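Local coordinates for putative phosphomethylpyrimidine kinase (Bacteroides thetaiotaomicron, PDB 3MBJ), which is probably a pyridoxal kinase of the phosphomethylpyrimidine kinase family, transferring phosphate from ATP to a vitamin B6 substrate, at the interface of chains A and B. Sequence-based numbering; all coordinates share one arbitrary frame. Chains: chain A/B, Putative phosphomethylpyrimidine kinase.

The interface of chains A and B. Residues chain A 47-48, 54-56; chain B 66-67, 70, 74.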
loop_
_atom_site.group_PDB
_atom_site.type_symbol
_atom_site.label_atom_id
_atom_site.label_comp_id
_atom_site.label_asym_id
_atom_site.label_seq_id
_atom_site.Cartn_x
_atom_site.Cartn_y
_atom_site.Cartn_z
ATOM N N SER A 47 -2.600 26.412 -26.888
ATOM C CA SER A 47 -1.842 25.253 -27.315
ATOM C C SER A 47 -0.830 24.878 -26.251
ATOM O O SER A 47 -0.473 23.717 -26.112
ATOM C CB SER A 47 -1.086 25.571 -28.587
ATOM O OG SER A 47 -0.180 26.641 -28.374
ATOM N N ASN A 48 -0.339 25.887 -25.537
ATOM C CA ASN A 48 0.749 25.718 -24.580
ATOM C C ASN A 48 0.955 26.994 -23.794
ATOM O O ASN A 48 0.532 28.054 -24.209
ATOM C CB ASN A 48 2.055 25.321 -25.286
ATOM C CG ASN A 48 2.395 26.230 -26.437
ATOM O OD1 ASN A 48 2.074 25.928 -27.590
ATOM N ND2 ASN A 48 3.031 27.358 -26.139
ATOM N N GLY A 54 6.070 30.768 -28.992
ATOM C CA GLY A 54 4.720 31.060 -29.510
ATOM C C GLY A 54 3.676 30.205 -28.805
ATOM O O GLY A 54 4.022 29.236 -28.093
ATOM N N PHE A 55 2.409 30.561 -29.002
ATOM C CA PHE A 55 1.269 29.808 -28.473
ATOM C C PHE A 55 0.001 30.234 -29.179
ATOM O O PHE A 55 -0.139 31.397 -29.542
ATOM C CB PHE A 55 1.090 30.085 -26.977
ATOM C CG PHE A 55 0.972 31.565 -26.633
ATOM C CD1 PHE A 55 2.109 32.366 -26.547
ATOM C CD2 PHE A 55 -0.277 32.148 -26.405
ATOM C CE1 PHE A 55 2.012 33.729 -26.243
ATOM C CE2 PHE A 55 -0.371 33.485 -26.100
ATOM C CZ PHE A 55 0.796 34.284 -26.031
ATOM N N SER A 56 -0.940 29.319 -29.352
ATOM C CA SER A 56 -2.256 29.729 -29.753
ATOM C C SER A 56 -2.963 30.240 -28.505
ATOM O O SER A 56 -2.636 29.848 -27.371
ATOM C CB SER A 56 -3.028 28.588 -30.392
ATOM O OG SER A 56 -3.360 27.605 -29.455
ATOM N N LYS B 66 -5.215 25.558 -35.168
ATOM C CA LYS B 66 -4.285 26.522 -34.602
ATOM C C LYS B 66 -3.424 25.907 -33.485
ATOM O O LYS B 66 -2.226 26.168 -33.406
ATOM C CB LYS B 66 -5.063 27.741 -34.082
ATOM C CG LYS B 66 -5.770 28.539 -35.204
ATOM C CD LYS B 66 -6.804 29.529 -34.659
ATOM C CE LYS B 66 -7.372 30.431 -35.747
ATOM N NZ LYS B 66 -8.108 31.579 -35.102
ATOM N N ILE B 67 -4.050 25.111 -32.634
ATOM C CA ILE B 67 -3.346 24.370 -31.575
ATOM C C ILE B 67 -2.347 23.399 -32.179
ATOM O O ILE B 67 -1.190 23.361 -31.778
ATOM C CB ILE B 67 -4.362 23.601 -30.651
ATOM C CG1 ILE B 67 -5.161 24.612 -29.777
ATOM C CG2 ILE B 67 -3.622 22.533 -29.772
ATOM C CD1 ILE B 67 -6.442 24.065 -29.199
ATOM N N GLU B 70 0.755 24.941 -33.604
ATOM C CA GLU B 70 1.708 25.214 -32.542
ATOM C C GLU B 70 2.435 23.950 -32.054
ATOM O O GLU B 70 3.652 23.987 -31.836
ATOM C CB GLU B 70 1.011 25.924 -31.384
ATOM C CG GLU B 70 0.504 27.313 -31.745
ATOM C CD GLU B 70 1.574 28.231 -32.315
ATOM O OE1 GLU B 70 2.748 28.149 -31.902
ATOM O OE2 GLU B 70 1.258 29.038 -33.213
ATOM N N LEU B 74 6.441 23.171 -31.759
ATOM C CA LEU B 74 7.082 22.606 -30.560
ATOM C C LEU B 74 7.734 21.227 -30.807
ATOM O O LEU B 74 8.491 20.757 -29.984
ATOM C CB LEU B 74 6.079 22.466 -29.409
ATOM C CG LEU B 74 5.359 23.681 -28.823
ATOM C CD1 LEU B 74 4.404 23.169 -27.704
ATOM C CD2 LEU B 74 6.341 24.709 -28.303
HETATM O O HOH W 1 3.999 26.985 -29.720
#
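With its CG beside the backbone N (chi1 -66°) and a bend at chi2 (-55°), B:Glu70 reaches from helix 64-74 along A:Ser47 and A:Ser56, while the CG of A:Asn48, set between its backbone N and carbonyl carbon (chi1 51°), brings the amide towards B:Leu74. This is part of a two-fold symmetric interface between two copies of a kinase of the phosphomethylpyrimidine kinase family, in which one face of the helix packs on A:Ser47, A:Asn48 and the loop segment 54-56; it may represent a biological dimer. The aliphatic part of B:Glu70 makes the intimate contact: its CB lies 3.3 Å from OG of A:Ser47, and its CG lies 3.4 Å from the backbone N of A:Ser56. That N-H is already committed within chain A, donating to the A:Ser47 hydroxyl OG in a nearly straight bond of 3.0 Å. Further along, the carboxylate oxygen OE1 of B:Glu70 meets a water at 2.8 Å, which also contacts OD1 of A:Asn48 and the carbonyl O of A:Gly54, linking the helix to the chain A segment. The A:Asn48 amide is held from both ends. Its ND2 donates to O of A:Gly54 at 2.9 Å, in the carbonyl plane and on a lone pair, whereas the A:Ser47 hydroxyl approaches OD1 from above the carbonyl plane. The side chains of A:Asn48 and B:Leu74 come at each other from opposite directions, with methyl CD1 of B:Leu74 3.6 Å from OD1 of A:Asn48. Replacing A:Asn48 with an alanine would probably leave the A:Gly54 carbonyl without its amide donor, weaken the water link to B:Glu70 and open a gap beside B:Leu74. Towards the start of the helix, CG1 of B:Ile67 packs 3.5 Å from the hydroxyl OG of A:Ser56.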